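Local coordinates for protein hyaluronidase (Thermobaculum terrenum, PDB 5DIY) that probably removes O-linked N-acetylglucosamine from proteins, acting as a glycoside hydrolase family 84 hexosaminidase, at residues I116-V121 against A142-R147; I161-T166 against R178-R183; A322-L327 against D439-F444. All coordinates share one frame; numbering follows the deposited sequence.

How the contacts relate
Contacts 1 and 2 are neighbours in one barrel, their centres 8 Å apart, whereas contact 3 lies across the chain's centre, its own centre about 46 Å from that of contact 1 and 44 Å from that of contact 2. The first two each press a helix onto a strand of the parallel sheet; strands 113-117 and 160-164 are adjacent there, tied where F118 N meets C164 O and F118 O meets T166 OG1. L145 and M163 also touch. Both contacts are buried and apolar, though D119 and N120 of contact 1 and C164 of contact 2 lie beside the sugar. Contact 3 joins helix to helix; its valines and leucine are buried, T325 nearer the surface.

Contact 1. Residues I116-V121 against A142-R147; sequences IFFDNV and ADFLTR. Unlike the reference sequence in segment 116-121: N120 (reference Asp). With NAG (2-acetamido-2-deoxy-beta-D-glucopyranose), chain E.
L145 reaches from helix 137-153 into the angle between I116 and F118, two residues whose side chains leave strand 113-117 and its continuation on the same, helix-facing side. From CB the leucine chain runs on to CG, which comes to 4.2 Å from F118 CE2. There it forks. CD1 lies 3.9 Å from F118 CE2, approaching the ring obliquely. CD2 lies against the isoleucine, 3.8 Å from I116 CB and equally close to CG2 and CD1 of that residue, and still comes to 4.0 Å from F118 CE2, so both methyls flank that ring atom. I116 holds CG1 anti to its carbonyl carbon (chi1 -52°), and the extended chain runs alongside the leucine, so that CB, CG2 and CD1 all reach the same methyl. A forked leucine suits this place because one side chain can serve two neighbours. F144, one residue earlier on the helix, brings CD2 to the edge of the F118 ring, near its plane, 4.3 Å from CZ.

F117, between the two helix-facing residues, turns to the barrel interior and meets W221. Past the strand end the chain enters the sugar site: D119 OD2 accepts a nearly straight hydrogen bond from NAG N2 (3.0 Å, 166°) and also pairs with K43, which itself bonds the sugar. N120, an engineered asparagine replacing the predicted proton-donor aspartate, brings ND2 to 3.6 Å from NAG C2. Apolar packing behind the strand and polar residues at its C-terminal end are characteristic of a TIM-barrel glycosidase, here with the adjacent acidic pair of family 84 altered at its second member.

Contact 2. Residues I161-T166 against R178-R183; sequences IIMCPT and RILGQR
Between these segments P165 brings a puckered ring that meets L180 through one corner: CB lies 3.8 Å from L180 CD2, while ring atoms CG and CD stand further off. The methyl sits above the mean plane of the ring, but over its CB corner and not over its centre. V190 of the next strand also packs against P165, so the proline, just past the end of strand 160-164, has apolar company on the barrel's outer layer. A proline costs little here, since the chain is leaving the strand.

The other partner is M163, which meets L180 tip to tip. Its CG sits between the backbone N and the carbonyl carbon (chi1 74°), and bends at chi2 and chi3 turn the thioether end toward the helix, bringing CE to 3.8 Å from L180 CD2 and SD to 4.0 Å. One leucine methyl thus touches both the thioether end and the proline. L180 turns it there with chi1 -139°, about 40° from the anti position, a distortion that may reflect the fit between methionine and proline. Methionine suits the position because its flexible chain can also lie against L145 of helix 137-153 and F118. C164, pointing away from the helix, faces the sugar side and touches NAG.

Strand 160-164, helix 175-183 and strand 189-192 form a beta-alpha-beta unit of the barrel, and this contact is one of the places where its helix packs on its first strand. With carbon and sulfur alone at the interface, the attraction is dispersion and the hydrophobic effect; shape, rather than bond direction, sets the fit.

Contact 3. Residues A322-L327 against D439-F444; sequences AYLTNL and DVVRNF
Two helices of the C-terminal helical region, 322-336 and 440-451, start side by side here, the segments' axes running almost parallel at 17° and 10.0 Å apart. V440, in the first turn of its helix, makes the central contact. Its CG1, anti to the backbone N (chi1 -178°), lies directly against the backbone of the other helix, 3.5 Å from T325 N and 3.6 Å from L324 C, with L324 CB close by. Its CG2 meets T325 OG1 at 3.5 Å, the two side chains crossing at about a right angle. The short, branched valine places a methyl on the main chain while the axes keep that separation. T325 can afford an apolar neighbour because its hydroxyl is hydrogen-bonded to P321 O, one turn back.

L324 extends further into the interface, where CD1 reaches V441 CG2 at 3.8 Å as the two side chains cross obliquely. F328, one helical turn on, continues the seam by stacking with F444.

At the solvent side D439 occupies the N-cap position, yet its carboxylate makes no capping bond; instead OD1 forms a salt bridge with R442 NE (2.7 Å), met nearly along the C-O axis and 24° out of the guanidinium plane. D439 N is hydrogen-bonded to E320, which ties the helix start to the chain just before helix 322-336. The whole is apolar helix-to-helix packing between two nearly parallel helix starts in this protein's C-terminal helical bundle.

Contact 1. Residues I116-V121 against A142-R147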
# COMPACT_ATOMS: atom_id res chain seq x y z
N ILE C 116 12.29 -10.87 14.69
CA ILE C 116 12.27 -12.27 14.26
C ILE C 116 10.86 -12.59 13.75
O ILE C 116 9.93 -12.74 14.55
CB ILE C 116 12.72 -13.25 15.37
CG1 ILE C 116 14.07 -12.81 15.95
CG2 ILE C 116 12.84 -14.67 14.82
CD1 ILE C 116 14.63 -13.71 17.04
N PHE C 117 10.71 -12.69 12.43
CA PHE C 117 9.38 -12.75 11.81
C PHE C 117 9.05 -14.14 11.28
O PHE C 117 9.93 -14.81 10.74
CB PHE C 117 9.24 -11.72 10.68
CG PHE C 117 9.52 -10.29 11.09
CD1 PHE C 117 9.39 -9.85 12.41
CD2 PHE C 117 9.87 -9.36 10.12
CE1 PHE C 117 9.64 -8.54 12.75
CE2 PHE C 117 10.11 -8.04 10.46
CZ PHE C 117 10.00 -7.63 11.77
N PHE C 118 7.79 -14.54 11.45
CA PHE C 118 7.27 -15.84 10.99
C PHE C 118 6.02 -15.68 10.12
O PHE C 118 5.20 -16.60 10.03
CB PHE C 118 6.98 -16.74 12.20
CG PHE C 118 8.18 -16.97 13.08
CD1 PHE C 118 9.10 -17.95 12.76
CD2 PHE C 118 8.41 -16.17 14.19
CE1 PHE C 118 10.23 -18.15 13.55
CE2 PHE C 118 9.52 -16.37 14.99
CZ PHE C 118 10.44 -17.36 14.67
N ASP C 119 5.87 -14.52 9.49
CA ASP C 119 4.79 -14.30 8.52
C ASP C 119 5.05 -15.06 7.22
O ASP C 119 6.20 -15.21 6.82
CB ASP C 119 4.60 -12.81 8.22
CG ASP C 119 5.87 -12.15 7.70
OD1 ASP C 119 6.90 -12.20 8.40
OD2 ASP C 119 5.83 -11.57 6.60
N ASN C 120 3.97 -15.51 6.58
CA ASN C 120 4.04 -16.19 5.28
C ASN C 120 4.99 -17.39 5.28
O ASN C 120 5.95 -17.45 4.52
CB ASN C 120 4.40 -15.19 4.18
CG ASN C 120 3.46 -14.00 4.12
OD1 ASN C 120 2.36 -14.03 4.68
ND2 ASN C 120 3.89 -12.93 3.46
N VAL C 121 4.69 -18.31 6.19
CA VAL C 121 5.33 -19.62 6.28
C VAL C 121 4.20 -20.65 6.41
O VAL C 121 3.05 -20.25 6.65
CB VAL C 121 6.32 -19.71 7.47
CG1 VAL C 121 7.38 -18.62 7.36
CG2 VAL C 121 5.59 -19.65 8.82
N ALA C 142 7.34 -20.03 20.37
CA ALA C 142 7.46 -19.45 21.72
C ALA C 142 8.74 -19.92 22.41
O ALA C 142 9.46 -19.11 23.00
CB ALA C 142 6.24 -19.79 22.56
N ASP C 143 9.02 -21.22 22.32
CA ASP C 143 10.23 -21.81 22.90
C ASP C 143 11.50 -21.32 22.22
O ASP C 143 12.50 -21.03 22.89
CB ASP C 143 10.17 -23.34 22.85
CG ASP C 143 11.45 -23.99 23.36
OD1 ASP C 143 11.92 -23.59 24.45
OD2 ASP C 143 12.00 -24.87 22.67
N PHE C 144 11.47 -21.22 20.89
CA PHE C 144 12.60 -20.68 20.15
C PHE C 144 12.89 -19.23 20.55
O PHE C 144 14.03 -18.88 20.86
CB PHE C 144 12.35 -20.76 18.65
CG PHE C 144 13.52 -20.31 17.82
CD1 PHE C 144 14.62 -21.13 17.66
CD2 PHE C 144 13.53 -19.06 17.21
CE1 PHE C 144 15.71 -20.72 16.90
CE2 PHE C 144 14.61 -18.64 16.45
CZ PHE C 144 15.70 -19.48 16.30
N LEU C 145 11.85 -18.40 20.56
CA LEU C 145 12.01 -16.97 20.87
C LEU C 145 12.44 -16.74 22.31
O LEU C 145 13.27 -15.86 22.57
CB LEU C 145 10.74 -16.19 20.54
CG LEU C 145 10.42 -16.10 19.04
CD1 LEU C 145 8.98 -15.65 18.83
CD2 LEU C 145 11.40 -15.18 18.32
N THR C 146 11.90 -17.54 23.23
CA THR C 146 12.33 -17.52 24.64
C THR C 146 13.83 -17.79 24.75
O THR C 146 14.54 -17.04 25.42
CB THR C 146 11.57 -18.57 25.48
OG1 THR C 146 10.16 -18.30 25.41
CG2 THR C 146 12.03 -18.55 26.96
N ARG C 147 14.29 -18.84 24.07
CA ARG C 147 15.71 -19.21 24.08
C ARG C 147 16.62 -18.17 23.42
O ARG C 147 17.74 -17.95 23.88
CB ARG C 147 15.94 -20.60 23.47
CG ARG C 147 15.63 -21.74 24.44
CD ARG C 147 16.02 -23.10 23.89
NE ARG C 147 15.11 -23.54 22.83
CZ ARG C 147 15.41 -23.72 21.54
NH1 ARG C 147 16.64 -23.53 21.07
NH2 ARG C 147 14.45 -24.12 20.71
C1 NAG E . 2.20 -9.64 3.81
C2 NAG E . 3.64 -9.46 4.32
C3 NAG E . 4.30 -8.15 3.89
C4 NAG E . 3.67 -7.63 2.61
C5 NAG E . 2.20 -7.34 2.87
C6 NAG E . 1.46 -6.82 1.63
C7 NAG E . 3.06 -8.91 6.67
C8 NAG E . 3.32 -9.28 8.10
N2 NAG E . 3.72 -9.64 5.77
O3 NAG E . 5.70 -8.37 3.71
O4 NAG E . 4.30 -6.42 2.20
O5 NAG E . 1.50 -8.45 3.45
O6 NAG E . 1.60 -7.69 0.51
O7 NAG E . 2.30 -8.00 6.36

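Contact 2. Residues I161-T166 against R178-R183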
# COMPACT_ATOMS: atom_id res chain seq x y z
N ILE C 161 13.18 -8.03 21.56
CA ILE C 161 12.74 -8.78 20.41
C ILE C 161 11.32 -8.34 20.07
O ILE C 161 10.46 -8.22 20.94
CB ILE C 161 12.79 -10.31 20.65
CG1 ILE C 161 14.24 -10.77 20.85
CG2 ILE C 161 12.17 -11.07 19.46
CD1 ILE C 161 14.38 -12.18 21.39
N ILE C 162 11.10 -8.10 18.78
CA ILE C 162 9.76 -7.95 18.23
C ILE C 162 9.58 -9.13 17.27
O ILE C 162 10.46 -9.42 16.46
CB ILE C 162 9.52 -6.56 17.58
CG1 ILE C 162 8.07 -6.45 17.09
CG2 ILE C 162 10.49 -6.28 16.43
CD1 ILE C 162 7.61 -5.02 16.88
N MET C 163 8.47 -9.84 17.40
CA MET C 163 8.20 -10.99 16.55
C MET C 163 6.95 -10.74 15.74
O MET C 163 6.06 -10.01 16.17
CB MET C 163 8.10 -12.29 17.38
CG MET C 163 6.83 -12.48 18.20
SD MET C 163 5.43 -13.21 17.31
CE MET C 163 6.02 -14.89 17.04
N CYS C 164 6.90 -11.34 14.55
CA CYS C 164 5.69 -11.36 13.73
C CYS C 164 5.14 -12.78 13.76
O CYS C 164 5.85 -13.71 13.38
CB CYS C 164 5.96 -10.92 12.29
SG CYS C 164 4.42 -10.70 11.34
N PRO C 165 3.89 -12.95 14.23
CA PRO C 165 3.31 -14.28 14.24
C PRO C 165 2.96 -14.78 12.84
O PRO C 165 2.87 -14.00 11.90
CB PRO C 165 2.04 -14.12 15.08
CG PRO C 165 1.73 -12.66 15.08
CD PRO C 165 2.97 -11.92 14.73
N THR C 166 2.80 -16.10 12.72
CA THR C 166 2.39 -16.74 11.47
C THR C 166 0.92 -16.43 11.15
O THR C 166 0.55 -16.34 9.99
CB THR C 166 2.66 -18.26 11.54
OG1 THR C 166 4.06 -18.46 11.80
CG2 THR C 166 2.29 -18.94 10.24
N ARG C 178 -3.58 -17.30 21.35
CA ARG C 178 -3.74 -17.51 22.79
C ARG C 178 -2.56 -18.28 23.39
O ARG C 178 -2.09 -17.94 24.48
CB ARG C 178 -5.07 -18.22 23.10
CG ARG C 178 -6.28 -17.29 23.21
CD ARG C 178 -7.55 -17.88 22.60
NE ARG C 178 -7.70 -19.31 22.89
CZ ARG C 178 -8.42 -20.19 22.18
NH1 ARG C 178 -9.12 -19.82 21.10
NH2 ARG C 178 -8.45 -21.46 22.56
N ILE C 179 -2.07 -19.29 22.68
CA ILE C 179 -0.88 -20.03 23.10
C ILE C 179 0.34 -19.10 23.11
O ILE C 179 1.15 -19.15 24.03
CB ILE C 179 -0.58 -21.25 22.18
CG1 ILE C 179 -1.70 -22.30 22.29
CG2 ILE C 179 0.76 -21.89 22.54
CD1 ILE C 179 -1.79 -23.22 21.09
N LEU C 180 0.45 -18.27 22.08
CA LEU C 180 1.58 -17.35 21.95
C LEU C 180 1.59 -16.31 23.09
O LEU C 180 2.64 -16.01 23.65
CB LEU C 180 1.56 -16.65 20.58
CG LEU C 180 2.87 -16.45 19.82
CD1 LEU C 180 3.54 -17.77 19.49
CD2 LEU C 180 2.57 -15.66 18.56
N GLY C 181 0.42 -15.78 23.43
CA GLY C 181 0.31 -14.80 24.51
C GLY C 181 0.68 -15.38 25.87
O GLY C 181 1.27 -14.69 26.70
N GLN C 182 0.33 -16.65 26.08
CA GLN C 182 0.65 -17.38 27.30
C GLN C 182 2.15 -17.71 27.41
O GLN C 182 2.74 -17.54 28.48
CB GLN C 182 -0.19 -18.67 27.36
CG GLN C 182 -0.09 -19.50 28.64
CD GLN C 182 -0.54 -18.75 29.88
OE1 GLN C 182 -1.47 -17.95 29.84
NE2 GLN C 182 0.14 -18.99 31.00
N ARG C 183 2.75 -18.17 26.31
CA ARG C 183 4.11 -18.73 26.34
C ARG C 183 5.25 -17.79 25.96
O ARG C 183 6.40 -18.06 26.32
CB ARG C 183 4.17 -19.98 25.45
CG ARG C 183 3.17 -21.05 25.87
CD ARG C 183 3.68 -22.44 25.59
NE ARG C 183 2.73 -23.45 26.08
CZ ARG C 183 2.99 -24.75 26.24
NH1 ARG C 183 4.20 -25.25 25.95
NH2 ARG C 183 2.04 -25.55 26.69

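Contact 3. Residues A322-L327 against D439-F444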
# COMPACT_ATOMS: atom_id res chain seq x y z
N ALA C 322 -14.86 7.53 -6.43
CA ALA C 322 -16.23 7.99 -6.17
C ALA C 322 -16.62 9.20 -7.01
O ALA C 322 -17.72 9.24 -7.58
CB ALA C 322 -16.44 8.27 -4.69
N TYR C 323 -15.72 10.18 -7.10
CA TYR C 323 -16.00 11.41 -7.86
C TYR C 323 -16.36 11.10 -9.32
O TYR C 323 -17.38 11.57 -9.82
CB TYR C 323 -14.82 12.39 -7.78
CG TYR C 323 -15.01 13.67 -8.57
CD1 TYR C 323 -14.74 13.71 -9.94
CD2 TYR C 323 -15.46 14.84 -7.96
CE1 TYR C 323 -14.90 14.87 -10.68
CE2 TYR C 323 -15.64 16.01 -8.70
CZ TYR C 323 -15.35 16.01 -10.05
OH TYR C 323 -15.51 17.16 -10.80
N LEU C 324 -15.53 10.32 -10.00
CA LEU C 324 -15.80 10.03 -11.41
C LEU C 324 -17.00 9.09 -11.59
O LEU C 324 -17.76 9.25 -12.55
CB LEU C 324 -14.56 9.53 -12.16
CG LEU C 324 -13.62 10.64 -12.69
CD1 LEU C 324 -12.45 10.02 -13.44
CD2 LEU C 324 -14.33 11.65 -13.59
N THR C 325 -17.17 8.15 -10.67
CA THR C 325 -18.34 7.26 -10.69
C THR C 325 -19.63 8.08 -10.66
O THR C 325 -20.52 7.88 -11.49
CB THR C 325 -18.32 6.25 -9.53
OG1 THR C 325 -17.20 5.38 -9.69
CG2 THR C 325 -19.58 5.41 -9.48
N ASN C 326 -19.71 9.02 -9.71
CA ASN C 326 -20.87 9.90 -9.60
C ASN C 326 -21.03 10.80 -10.82
O ASN C 326 -22.15 10.99 -11.32
CB ASN C 326 -20.79 10.75 -8.32
CG ASN C 326 -20.84 9.92 -7.05
OD1 ASN C 326 -21.36 8.81 -7.02
ND2 ASN C 326 -20.28 10.46 -5.98
N LEU C 327 -19.92 11.36 -11.30
CA LEU C 327 -19.98 12.31 -12.41
C LEU C 327 -20.54 11.69 -13.69
O LEU C 327 -21.39 12.30 -14.35
CB LEU C 327 -18.60 12.92 -12.68
CG LEU C 327 -18.60 14.02 -13.76
CD1 LEU C 327 -17.81 15.25 -13.32
CD2 LEU C 327 -18.05 13.50 -15.09
N ASP C 439 -11.63 1.36 -13.28
CA ASP C 439 -12.32 1.06 -14.53
C ASP C 439 -13.49 2.02 -14.79
O ASP C 439 -14.36 1.73 -15.60
CB ASP C 439 -12.78 -0.40 -14.49
CG ASP C 439 -11.62 -1.36 -14.54
OD1 ASP C 439 -11.02 -1.53 -15.63
OD2 ASP C 439 -11.28 -1.94 -13.50
N VAL C 440 -13.48 3.18 -14.14
CA VAL C 440 -14.61 4.10 -14.22
C VAL C 440 -14.64 4.77 -15.60
O VAL C 440 -15.68 4.81 -16.24
CB VAL C 440 -14.58 5.17 -13.11
CG1 VAL C 440 -15.81 6.07 -13.19
CG2 VAL C 440 -14.50 4.51 -11.73
N VAL C 441 -13.50 5.28 -16.04
CA VAL C 441 -13.42 5.90 -17.37
C VAL C 441 -13.62 4.82 -18.44
O VAL C 441 -14.38 5.02 -19.38
CB VAL C 441 -12.12 6.69 -17.58
CG1 VAL C 441 -12.04 7.26 -18.99
CG2 VAL C 441 -12.03 7.83 -16.57
N ARG C 442 -12.96 3.68 -18.25
CA ARG C 442 -13.16 2.52 -19.14
C ARG C 442 -14.63 2.21 -19.37
O ARG C 442 -15.10 2.18 -20.52
CB ARG C 442 -12.46 1.28 -18.58
CG ARG C 442 -12.43 0.08 -19.52
CD ARG C 442 -12.03 -1.18 -18.78
NE ARG C 442 -10.66 -1.08 -18.28
CZ ARG C 442 -9.56 -1.27 -19.00
NH1 ARG C 442 -9.63 -1.62 -20.28
NH2 ARG C 442 -8.37 -1.13 -18.43
N ASN C 443 -15.37 2.00 -18.27
CA ASN C 443 -16.79 1.61 -18.35
C ASN C 443 -17.64 2.70 -19.00
O ASN C 443 -18.57 2.39 -19.73
CB ASN C 443 -17.36 1.22 -16.98
CG ASN C 443 -16.69 -0.00 -16.35
OD1 ASN C 443 -16.09 -0.84 -17.03
ND2 ASN C 443 -16.79 -0.11 -15.03
N PHE C 444 -17.31 3.96 -18.75
CA PHE C 444 -17.99 5.07 -19.40
C PHE C 444 -17.77 5.03 -20.91
O PHE C 444 -18.72 5.13 -21.68
CB PHE C 444 -17.55 6.42 -18.83
CG PHE C 444 -18.20 7.61 -19.50
CD1 PHE C 444 -19.57 7.85 -19.35
CD2 PHE C 444 -17.45 8.50 -20.28
CE1 PHE C 444 -20.18 8.94 -19.96
CE2 PHE C 444 -18.05 9.59 -20.90
CZ PHE C 444 -19.41 9.81 -20.74